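Side-chain contacts in acyl-CoA dehydrogenase (Bacillus anthracis, PDB 3OWA), which probably catalyses the FAD-dependent alpha,beta-dehydrogenation of acyl-CoA thioesters, passing the electrons on to a separate acceptor: residues 153-156 / 157-160; 416-419 / 420-424; 130-133 / 134-138; 64-67 / 68-71; 324-327 / 328-331. All blocks are in the same frame, centred on the assembly; numbering follows the deposited sequence.

Contact 1 of 5, residues 153-156 / 157-160; sequences LTEP and GSGS. With FAD (flavin-adenine dinucleotide), chain E.
G157, the second corner of a type I beta turn running from E155 to S158, follows P156, whose ring-fixed phi of -56° suits the first corner. Its N-H is taken by a water that also makes a weak bond to E155 OE1. S158 closes the turn as an antiparallel hydrogen-bonded pair with E155: E155 N reaches S158 O at 2.9 Å and almost straight (173°), while S158 N meets E155 O at 3.1 Å from well above the carbonyl plane. The S158 hydroxyl, placed between its own backbone N and carbonyl carbon (chi1 58°), lies 3.4 Å from E155 CB; a water links S158 OG to L153 O. The carboxylate of E155 itself turns to K184 in a salt bridge. The turn belongs to the FAD-binding loop after strand 149-152 of the middle domain. G159, having no side chain, lets its CA pass 3.2 Å from FAD O5', and Q296 of the second subunit accepts from its N. A water joins G159 O to T154 OG1, which donates to flavin N1 at 2.7 Å. S160 grips the pyrophosphate oxygen O2A of FAD twice, through its N and, at 2.7 Å, through OG.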
# COMPACT_ATOMS: atom_id res chain seq x y z
N LEU A 153 -1.28 -22.27 17.04
CA LEU A 153 0.03 -22.71 16.60
C LEU A 153 1.13 -21.69 16.96
O LEU A 153 2.15 -22.05 17.54
CB LEU A 153 0.01 -22.91 15.10
CG LEU A 153 1.33 -23.26 14.35
CD1 LEU A 153 2.01 -24.49 14.93
CD2 LEU A 153 1.07 -23.43 12.84
N THR A 154 0.93 -20.44 16.58
CA THR A 154 1.89 -19.37 16.80
C THR A 154 2.27 -19.13 18.25
O THR A 154 1.44 -19.29 19.15
CB THR A 154 1.35 -18.09 16.22
OG1 THR A 154 1.01 -18.31 14.84
CG2 THR A 154 2.34 -16.98 16.29
N GLU A 155 3.54 -18.82 18.48
CA GLU A 155 4.02 -18.41 19.81
C GLU A 155 4.80 -17.09 19.74
O GLU A 155 5.15 -16.64 18.66
CB GLU A 155 4.89 -19.48 20.49
CG GLU A 155 4.19 -20.81 20.61
CD GLU A 155 4.92 -21.84 21.38
OE1 GLU A 155 6.00 -21.55 21.98
OE2 GLU A 155 4.36 -22.97 21.43
N PRO A 156 5.09 -16.47 20.90
CA PRO A 156 5.86 -15.21 20.81
C PRO A 156 7.19 -15.42 20.06
O PRO A 156 7.60 -14.55 19.29
CB PRO A 156 6.14 -14.87 22.27
CG PRO A 156 4.92 -15.44 23.04
CD PRO A 156 4.58 -16.74 22.27
N GLY A 157 7.82 -16.59 20.26
CA GLY A 157 9.14 -16.86 19.69
C GLY A 157 9.06 -17.63 18.38
O GLY A 157 10.09 -17.97 17.79
N SER A 158 7.86 -17.92 17.91
CA SER A 158 7.74 -18.73 16.70
C SER A 158 6.51 -18.36 15.87
O SER A 158 5.37 -18.74 16.20
CB SER A 158 7.78 -20.24 17.03
OG SER A 158 6.77 -20.66 17.93
N GLY A 159 6.75 -17.62 14.79
CA GLY A 159 5.68 -17.24 13.88
C GLY A 159 5.87 -17.91 12.54
O GLY A 159 5.24 -18.92 12.26
N SER A 160 6.74 -17.36 11.70
CA SER A 160 7.02 -18.00 10.41
C SER A 160 7.65 -19.37 10.63
O SER A 160 7.33 -20.30 9.94
CB SER A 160 7.93 -17.13 9.55
OG SER A 160 7.23 -15.93 9.18
PA FAD E . 7.92 -13.32 11.78
O1A FAD E . 8.74 -12.85 12.96
O2A FAD E . 7.86 -14.79 11.56
O5B FAD E . 8.37 -12.59 10.46
C5B FAD E . 8.84 -11.26 10.42
C4B FAD E . 9.33 -10.91 9.02
O4B FAD E . 10.45 -11.73 8.65
C3B FAD E . 8.23 -11.12 7.99
O3B FAD E . 8.32 -10.17 6.93
C2B FAD E . 8.61 -12.47 7.42
O2B FAD E . 8.15 -12.65 6.12
C1B FAD E . 10.12 -12.39 7.45
N9A FAD E . 10.71 -13.74 7.44
C8A FAD E . 10.53 -14.74 8.36
N7A FAD E . 11.24 -15.82 7.99
C5A FAD E . 11.90 -15.52 6.86
C6A FAD E . 12.80 -16.25 6.05
N6A FAD E . 13.22 -17.47 6.40
N1A FAD E . 13.31 -15.64 4.93
C2A FAD E . 12.95 -14.34 4.60
N3A FAD E . 12.10 -13.61 5.42
C4A FAD E . 11.57 -14.19 6.51
N1 FAD E . -1.67 -17.91 14.44
C2 FAD E . -2.38 -19.04 14.78
O2 FAD E . -1.83 -20.12 14.83
N3 FAD E . -3.73 -18.99 15.06
C4 FAD E . -4.41 -17.81 15.04
O4 FAD E . -5.63 -17.84 15.29
C4X FAD E . -3.71 -16.66 14.70
N5 FAD E . -4.36 -15.44 14.71
C5X FAD E . -3.67 -14.28 14.43
C6 FAD E . -4.37 -13.06 14.45
C7 FAD E . -3.68 -11.88 14.21
C7M FAD E . -4.42 -10.57 14.25
C8 FAD E . -2.29 -11.95 13.94
C8M FAD E . -1.45 -10.74 13.65
C9 FAD E . -1.62 -13.16 13.87
C9A FAD E . -2.29 -14.34 14.12
N10 FAD E . -1.62 -15.55 14.06
C10 FAD E . -2.32 -16.70 14.40
C1' FAD E . -0.12 -15.62 13.82
C2' FAD E . 0.32 -15.15 12.43
O2' FAD E . -0.28 -15.79 11.32
C3' FAD E . 1.94 -14.75 12.39
O3' FAD E . 1.91 -13.38 12.57
C4' FAD E . 2.59 -15.08 11.28
O4' FAD E . 2.43 -16.49 11.14
C5' FAD E . 4.02 -14.60 11.04
O5' FAD E . 4.69 -14.62 12.28
P FAD E . 5.34 -13.35 12.95
O1P FAD E . 4.24 -12.32 13.07
O2P FAD E . 5.97 -13.75 14.26
O3P FAD E . 6.39 -12.76 11.92
O HOH W 1 4.65 -22.24 16.99
O HOH W 2 2.85 -19.72 13.34
O HOH W 3 7.82 -18.70 22.24
O HOH W 4 8.62 -20.32 20.28

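Contact 2 of 5, residues 416-419 / 420-424; sequences LIVP and GTFLR
T421 and I417 carry the polar part of this contact, one helical turn apart. T421 OG1 lies anti to its own carbonyl carbon (chi1 -55°), which folds the hydroxyl back along the helix to donate to I417 O at 2.7 Å. The same oxygen accepts T421 N at 3.0 Å, nearly in line with the carbonyl, whereas the hydroxyl arrives from above the carbonyl plane. Two donors from one residue thus grip a single acceptor, a common way for threonine to satisfy its hydroxyl inside a helix. F422 N to V418 O (3.1 Å) and L423 N to P419 O (3.0 Å) continue the backbone pattern.

All of this sits on helix 411-427 of the C-terminal all-helical region, which kinks at P419: proline has no N-H to give to the preceding turn. Its ring, however, makes a compact apolar surface, packing on L493 and I496 of helix 490-520.

The apolar contacts are led by V418 and F422, whose side chains run side by side in the same direction. V418 CG1, anti to the backbone N (chi1 165°), touches F422 CE2 at 3.9 Å, and the two reach helix 358-383 together, V418 at L363 and F422 at I359. F422 CD2 also comes within 3.4 Å of V418 O, in an oblique approach. The broad ring of F422 spans further, to V500 and to F17 of the N-terminal segment.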
# COMPACT_ATOMS: atom_id res chain seq x y z
N LEU A 416 8.74 -17.72 -1.24
CA LEU A 416 9.97 -18.49 -1.17
C LEU A 416 9.76 -19.99 -1.35
O LEU A 416 10.64 -20.68 -1.85
CB LEU A 416 10.68 -18.27 0.16
CG LEU A 416 11.26 -16.89 0.37
CD1 LEU A 416 11.69 -16.81 1.83
CD2 LEU A 416 12.48 -16.71 -0.56
N ILE A 417 8.60 -20.50 -0.99
CA ILE A 417 8.38 -21.93 -1.09
C ILE A 417 7.94 -22.39 -2.48
O ILE A 417 8.09 -23.58 -2.80
CB ILE A 417 7.38 -22.45 -0.03
CG1 ILE A 417 5.98 -21.85 -0.23
CG2 ILE A 417 7.93 -22.18 1.38
CD1 ILE A 417 5.03 -22.16 0.93
N VAL A 418 7.43 -21.47 -3.30
CA VAL A 418 6.98 -21.84 -4.63
C VAL A 418 8.06 -22.51 -5.55
O VAL A 418 7.83 -23.62 -6.08
CB VAL A 418 6.21 -20.68 -5.35
CG1 VAL A 418 6.09 -20.94 -6.87
CG2 VAL A 418 4.82 -20.50 -4.74
N PRO A 419 9.23 -21.87 -5.75
CA PRO A 419 10.20 -22.55 -6.63
C PRO A 419 10.65 -23.92 -6.14
O PRO A 419 10.78 -24.83 -6.95
CB PRO A 419 11.39 -21.60 -6.67
CG PRO A 419 10.79 -20.25 -6.31
CD PRO A 419 9.74 -20.56 -5.30
N GLY A 420 10.89 -24.06 -4.84
CA GLY A 420 11.33 -25.34 -4.24
C GLY A 420 10.30 -26.44 -4.36
O GLY A 420 10.65 -27.59 -4.60
N THR A 421 9.03 -26.08 -4.18
CA THR A 421 7.92 -27.00 -4.44
C THR A 421 7.92 -27.53 -5.88
O THR A 421 7.74 -28.74 -6.09
CB THR A 421 6.60 -26.33 -4.09
OG1 THR A 421 6.68 -25.88 -2.74
CG2 THR A 421 5.45 -27.31 -4.18
N PHE A 422 8.14 -26.65 -6.86
CA PHE A 422 8.32 -27.09 -8.25
C PHE A 422 9.47 -28.08 -8.39
O PHE A 422 9.31 -29.14 -9.00
CB PHE A 422 8.49 -25.92 -9.22
CG PHE A 422 7.20 -25.35 -9.71
CD1 PHE A 422 6.40 -26.09 -10.58
CD2 PHE A 422 6.78 -24.08 -9.31
CE1 PHE A 422 5.19 -25.58 -11.05
CE2 PHE A 422 5.57 -23.56 -9.77
CZ PHE A 422 4.76 -24.31 -10.65
N LEU A 423 10.61 -27.75 -7.80
CA LEU A 423 11.81 -28.59 -7.91
C LEU A 423 11.65 -29.95 -7.20
O LEU A 423 12.15 -30.97 -7.67
CB LEU A 423 13.04 -27.83 -7.39
CG LEU A 423 13.82 -26.85 -8.30
CD1 LEU A 423 13.06 -26.34 -9.55
CD2 LEU A 423 14.30 -25.66 -7.47
N ARG A 424 10.92 -29.96 -6.08
CA ARG A 424 10.65 -31.18 -5.34
C ARG A 424 9.72 -32.09 -6.13
O ARG A 424 9.86 -33.31 -6.08
CB ARG A 424 10.05 -30.88 -3.96
CG ARG A 424 10.41 -31.89 -2.89
CD ARG A 424 9.94 -31.44 -1.52
NE ARG A 424 10.87 -31.84 -0.45
CZ ARG A 424 10.76 -31.49 0.83
NH1 ARG A 424 11.66 -31.91 1.71
NH2 ARG A 424 9.76 -30.72 1.25

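Contact 3 of 5, residues 130-133 / 134-138; sequences GNEE and QKKKY
A capping box between N131 and Q134 opens helix 132-144. N131, at the N-cap, accepts Q134 N on its side-chain OD1 at 2.8 Å, the donor lying almost straight out from the amide carbonyl. In return Q134 OE1 accepts N131 N, also at 2.8 Å. Asparagine suits the cap because its short amide, turned between the backbone N and carbonyl carbon (chi1 62°), swings back to a first-turn N-H; glutamine has the length to reach the N-H of the cap residue. The two side chains cross at about a right angle, yet their amide planes are stacked only 19° apart, with N131 CG 3.4 Å from Q134 OE1. Q134 OE1 also lies 3.3 Å from G130 CA, and the absence of a side chain at G130 suits the close passage of the K135 chain.

Beyond the cap, E132 reaches toward two lysines without forming a salt bridge to either. E132 OE1 is 4.3 Å from K135 NZ, and one water bridges them, donating to the carboxylate and accepting from the ammonium. E132 OE2 runs alongside the K136 chain, 4.0 Å from its CG. E132 OE1 is also bonded to Y88 OH, and K135 NZ to K345 O. An acidic residue at the start of a helix probably interacts favourably with the helix dipole.

Q134 gives its NE2 to E248 O and L250 O and packs on I211, so the capped end is fastened beside strand 206-213.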
# COMPACT_ATOMS: atom_id res chain seq x y z
N GLY A 130 -8.98 -36.15 12.64
CA GLY A 130 -9.54 -36.75 13.87
C GLY A 130 -9.81 -38.24 13.68
O GLY A 130 -10.12 -38.67 12.56
N ASN A 131 -9.71 -39.03 14.75
CA ASN A 131 -10.14 -40.42 14.69
C ASN A 131 -11.64 -40.44 14.88
O ASN A 131 -12.25 -39.40 15.19
CB ASN A 131 -9.43 -41.30 15.74
CG ASN A 131 -9.72 -40.88 17.17
OD1 ASN A 131 -10.84 -40.50 17.52
ND2 ASN A 131 -8.72 -40.97 18.00
N GLU A 132 -12.24 -41.63 14.71
CA GLU A 132 -13.68 -41.77 14.69
C GLU A 132 -14.31 -41.21 15.94
O GLU A 132 -15.34 -40.54 15.88
CB GLU A 132 -14.06 -43.25 14.54
CG GLU A 132 -15.57 -43.51 14.37
CD GLU A 132 -16.15 -42.91 13.07
OE1 GLU A 132 -15.38 -42.49 12.17
OE2 GLU A 132 -17.39 -42.88 12.95
N GLU A 133 -13.69 -41.49 17.08
CA GLU A 133 -14.20 -41.06 18.37
C GLU A 133 -14.16 -39.52 18.51
O GLU A 133 -15.11 -38.90 18.96
CB GLU A 133 -13.39 -41.74 19.48
CG GLU A 133 -13.81 -41.39 20.87
CD GLU A 133 -12.75 -41.73 21.92
OE1 GLU A 133 -11.54 -41.62 21.61
OE2 GLU A 133 -13.15 -42.09 23.05
N GLN A 134 -13.04 -38.93 18.11
CA GLN A 134 -12.90 -37.46 18.12
C GLN A 134 -13.92 -36.79 17.19
O GLN A 134 -14.55 -35.84 17.58
CB GLN A 134 -11.47 -37.09 17.75
CG GLN A 134 -10.44 -37.53 18.80
CD GLN A 134 -9.04 -37.52 18.25
OE1 GLN A 134 -8.83 -37.62 17.02
NE2 GLN A 134 -8.06 -37.38 19.14
N LYS A 135 -14.13 -37.34 16.00
CA LYS A 135 -15.11 -36.76 15.11
C LYS A 135 -16.53 -36.82 15.65
O LYS A 135 -17.23 -35.82 15.62
CB LYS A 135 -15.03 -37.36 13.71
CG LYS A 135 -13.66 -37.17 13.09
CD LYS A 135 -13.66 -37.58 11.61
CE LYS A 135 -13.48 -39.08 11.46
NZ LYS A 135 -13.14 -39.45 10.08
N LYS A 136 -16.95 -37.98 16.16
CA LYS A 136 -18.33 -38.10 16.63
C LYS A 136 -18.58 -37.27 17.86
O LYS A 136 -19.67 -36.76 18.04
CB LYS A 136 -18.75 -39.57 16.88
CG LYS A 136 -18.90 -40.35 15.59
CD LYS A 136 -19.90 -41.49 15.73
CE LYS A 136 -21.25 -41.20 15.02
NZ LYS A 136 -21.15 -41.06 13.51
N LYS A 137 -17.55 -37.11 18.69
CA LYS A 137 -17.61 -36.20 19.81
C LYS A 137 -17.70 -34.72 19.39
O LYS A 137 -18.66 -34.04 19.75
CB LYS A 137 -16.41 -36.42 20.73
CG LYS A 137 -16.40 -35.63 22.04
CD LYS A 137 -15.72 -36.44 23.12
CE LYS A 137 -14.62 -35.71 23.86
NZ LYS A 137 -15.01 -34.91 25.06
N TYR A 138 -16.71 -34.22 18.64
CA TYR A 138 -16.57 -32.76 18.49
C TYR A 138 -17.37 -32.17 17.34
O TYR A 138 -17.97 -31.12 17.50
CB TYR A 138 -15.10 -32.30 18.46
CG TYR A 138 -14.42 -32.47 19.81
CD1 TYR A 138 -13.61 -33.59 20.07
CD2 TYR A 138 -14.60 -31.54 20.84
CE1 TYR A 138 -12.99 -33.77 21.33
CE2 TYR A 138 -13.99 -31.71 22.11
CZ TYR A 138 -13.19 -32.83 22.33
OH TYR A 138 -12.58 -33.02 23.54
O HOH W 5 -12.88 -42.10 10.80

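Contact 4 of 5, residues 64-67 / 68-71; sequences FDRS and VRLL
R66 and R69 run side by side off the same face of helix 64-76, pointing the same way, but their guanidinium planes stand 80° apart. R69 NH1 touches the aliphatic part of its neighbour, 3.6 Å from R66 CG, while R66 NH1 and R69 NH1 stay 4.2 Å apart. The R66 chain is stretched from CG to NE. R69 leaves the backbone with CG anti to its N (chi1 177°) and then bends at chi3 (40°), which brings NH1 back toward the CB and CG of R66. L70 comes off next to the arginines, its CG 3.3 Å from R66 O.

F64, S67, V68 and L71 lie away from the arginines. S67 OG lies at the edge of the F64 ring, in its plane, a place that a compact side chain can fill. V68 CG2, anti to its own carbonyl carbon, rests 3.3 Å from F64 O. L71 leans on the carbonyl one turn back, with its CG 3.3 Å from S67 O; both leucines pack on F111 of helix 110-122. Regular backbone bonds, such as V68 N to F64 O at 2.9 Å, keep these positions in step.

E55 takes both arginines, its OE1 forming salt bridges to R66 NH1 and R69 NH1, and E63 binds R66 NE. Two like charges so close are therefore probably stabilised by the shared carboxylate between them, with R66 further held by a cation-pi contact to Y58.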
# COMPACT_ATOMS: atom_id res chain seq x y z
N PHE A 64 -18.59 -9.23 22.29
CA PHE A 64 -18.45 -10.59 21.75
C PHE A 64 -19.69 -11.49 21.97
O PHE A 64 -19.91 -12.46 21.23
CB PHE A 64 -17.15 -11.24 22.28
CG PHE A 64 -15.89 -10.59 21.77
CD1 PHE A 64 -15.68 -10.42 20.43
CD2 PHE A 64 -14.87 -10.21 22.66
CE1 PHE A 64 -14.55 -9.83 19.94
CE2 PHE A 64 -13.69 -9.62 22.16
CZ PHE A 64 -13.52 -9.44 20.81
N ASP A 65 -20.53 -11.15 22.95
CA ASP A 65 -21.79 -11.79 23.10
C ASP A 65 -22.58 -11.77 21.79
O ASP A 65 -23.29 -12.72 21.46
CB ASP A 65 -22.59 -11.12 24.21
CG ASP A 65 -22.03 -11.41 25.60
OD1 ASP A 65 -20.96 -12.09 25.69
OD2 ASP A 65 -22.65 -10.94 26.58
N ARG A 66 -22.46 -10.69 21.04
CA ARG A 66 -23.21 -10.55 19.76
C ARG A 66 -22.59 -11.43 18.70
O ARG A 66 -23.30 -12.07 17.94
CB ARG A 66 -23.20 -9.11 19.28
CG ARG A 66 -23.98 -8.12 20.17
CD ARG A 66 -23.71 -6.72 19.65
NE ARG A 66 -24.28 -5.67 20.49
CZ ARG A 66 -25.46 -5.11 20.28
NH1 ARG A 66 -26.21 -5.54 19.27
NH2 ARG A 66 -25.89 -4.14 21.08
N SER A 67 -21.25 -11.51 18.66
CA SER A 67 -20.58 -12.44 17.72
C SER A 67 -21.06 -13.84 17.95
O SER A 67 -21.40 -14.56 17.00
CB SER A 67 -19.05 -12.47 17.97
OG SER A 67 -18.52 -11.18 17.81
N VAL A 68 -21.07 -14.25 19.23
CA VAL A 68 -21.51 -15.61 19.56
C VAL A 68 -22.95 -15.85 19.12
O VAL A 68 -23.27 -16.88 18.49
CB VAL A 68 -21.34 -15.91 21.08
CG1 VAL A 68 -21.82 -17.29 21.43
CG2 VAL A 68 -19.85 -15.77 21.48
N ARG A 69 -23.82 -14.91 19.44
CA ARG A 69 -25.21 -15.08 19.04
C ARG A 69 -25.31 -15.20 17.51
O ARG A 69 -26.02 -16.06 16.99
CB ARG A 69 -26.09 -13.93 19.56
CG ARG A 69 -27.58 -14.03 19.09
CD ARG A 69 -28.52 -13.04 19.78
NE ARG A 69 -27.92 -11.70 19.96
CZ ARG A 69 -27.65 -10.85 18.97
NH1 ARG A 69 -27.10 -9.68 19.26
NH2 ARG A 69 -27.90 -11.17 17.70
N LEU A 70 -24.62 -14.31 16.81
CA LEU A 70 -24.64 -14.34 15.33
C LEU A 70 -24.04 -15.61 14.75
O LEU A 70 -24.54 -16.11 13.74
CB LEU A 70 -23.93 -13.10 14.76
CG LEU A 70 -24.75 -11.83 15.03
CD1 LEU A 70 -23.94 -10.63 14.73
CD2 LEU A 70 -26.06 -11.83 14.19
N LEU A 71 -22.96 -16.09 15.36
CA LEU A 71 -22.40 -17.37 14.93
C LEU A 71 -23.40 -18.52 15.03
O LEU A 71 -23.49 -19.34 14.11
CB LEU A 71 -21.12 -17.71 15.69
CG LEU A 71 -19.89 -16.93 15.22
CD1 LEU A 71 -18.78 -17.15 16.23
CD2 LEU A 71 -19.43 -17.30 13.81

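Contact 5 of 5, residues 324-327 / 328-331; sequences SVYR and TVGL
S324 O takes T328 N at 3.2 Å. T328 OG1 lies 3.2 Å from the same S324 O and is hydrogen-bonded to Y504 OH; a chi1 of -61° sets this hydroxyl beside the backbone N of T328, on the side of the preceding turn. Further along, V329 N binds V325 O at 3.0 Å and G330 N binds Y326 O at 2.8 Å. G330, without a side chain, fits close against the Y326 and R327 carbonyls.

The apolar contacts are looser. V325 CG1 stands 4.5 Å from V329 CG2, and V329 CB approaches the Y326 ring obliquely, 4.4 Å from CD2. V329 CG2 is nearer to the backbone, 3.3 Å from V325 O. Branched valines give a compact surface where V325 meets V274 and V277, and V329 meets V96 and A99.

The charged and polar ends reach outward to other helices: R327, fully extended, forms a salt bridge with E507 and bonds to S508, and Y326 OH bonds to E103. Every touching residue here is buried, so these partners satisfy polar groups within the protein. Helix 305-336 meets helix 95-105 of the N-terminal domain and packs on helices 257-293 and 490-520, as expected of the helical C-terminal domain of acyl-CoA dehydrogenases.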
# COMPACT_ATOMS: atom_id res chain seq x y z
N SER A 324 -8.44 -17.00 -10.97
CA SER A 324 -7.43 -17.95 -10.55
C SER A 324 -7.77 -18.67 -9.21
O SER A 324 -7.41 -19.83 -9.01
CB SER A 324 -6.03 -17.29 -10.50
OG SER A 324 -6.00 -16.23 -9.58
N VAL A 325 -8.51 -17.99 -8.33
CA VAL A 325 -8.92 -18.62 -7.06
C VAL A 325 -9.94 -19.75 -7.30
O VAL A 325 -9.80 -20.83 -6.72
CB VAL A 325 -9.45 -17.59 -6.01
CG1 VAL A 325 -9.91 -18.27 -4.77
CG2 VAL A 325 -8.33 -16.63 -5.61
N TYR A 326 -10.98 -19.49 -8.10
CA TYR A 326 -12.00 -20.51 -8.34
C TYR A 326 -11.49 -21.65 -9.22
O TYR A 326 -11.99 -22.76 -9.11
CB TYR A 326 -13.30 -19.92 -8.88
CG TYR A 326 -14.13 -19.35 -7.75
CD1 TYR A 326 -14.14 -17.97 -7.48
CD2 TYR A 326 -14.85 -20.20 -6.91
CE1 TYR A 326 -14.89 -17.47 -6.39
CE2 TYR A 326 -15.59 -19.72 -5.85
CZ TYR A 326 -15.60 -18.36 -5.59
OH TYR A 326 -16.33 -17.90 -4.53
N ARG A 327 -10.48 -21.37 -10.03
CA ARG A 327 -9.75 -22.40 -10.73
C ARG A 327 -9.17 -23.37 -9.71
O ARG A 327 -9.32 -24.57 -9.85
CB ARG A 327 -8.63 -21.79 -11.57
CG ARG A 327 -7.71 -22.82 -12.24
CD ARG A 327 -6.77 -22.16 -13.21
NE ARG A 327 -5.92 -23.11 -13.92
CZ ARG A 327 -4.96 -22.76 -14.78
NH1 ARG A 327 -4.70 -21.48 -15.05
NH2 ARG A 327 -4.25 -23.72 -15.36
N THR A 328 -8.49 -22.85 -8.69
CA THR A 328 -7.91 -23.71 -7.67
C THR A 328 -8.99 -24.51 -6.92
O THR A 328 -8.81 -25.72 -6.67
CB THR A 328 -7.06 -22.87 -6.68
OG1 THR A 328 -6.01 -22.23 -7.39
CG2 THR A 328 -6.46 -23.73 -5.60
N VAL A 329 -10.08 -23.83 -6.54
CA VAL A 329 -11.20 -24.49 -5.86
C VAL A 329 -11.72 -25.63 -6.75
O VAL A 329 -11.92 -26.76 -6.28
CB VAL A 329 -12.33 -23.49 -5.49
CG1 VAL A 329 -13.45 -24.21 -4.78
CG2 VAL A 329 -11.78 -22.34 -4.57
N GLY A 330 -11.88 -25.33 -8.05
CA GLY A 330 -12.22 -26.34 -9.04
C GLY A 330 -11.29 -27.53 -9.13
O GLY A 330 -11.76 -28.66 -9.32
N LEU A 331 -9.97 -27.32 -9.01
CA LEU A 331 -9.01 -28.44 -9.03
C LEU A 331 -9.21 -29.37 -7.84
O LEU A 331 -9.18 -30.60 -7.97
CB LEU A 331 -7.56 -27.95 -9.09
CG LEU A 331 -7.08 -27.30 -10.38
CD1 LEU A 331 -5.80 -26.51 -10.17
CD2 LEU A 331 -6.95 -28.32 -11.55

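In the fold
Along the chain the order is contact 4, contact 3, contact 1, contact 5, contact 2. Contacts 4 and 3 lie on helices 64-76 and 132-144 of the N-terminal domain, their centres about 26 Å apart. Contact 1 is the non-helical one, in the loop after strand 149-152 of the middle domain, where it holds the FAD. Contacts 5 and 2 sit on helices 305-336 and 411-427, centres about 20 Å apart, and helix 490-520 packs against both. Contacts 2 and 4 are the most distant pair, about 41 Å between centres, on opposite sides of the chain's centre. The family architecture places a strand-rich middle domain between helical N- and C-terminal domains in sequence, and L416 of contact 2 touches FAD as well.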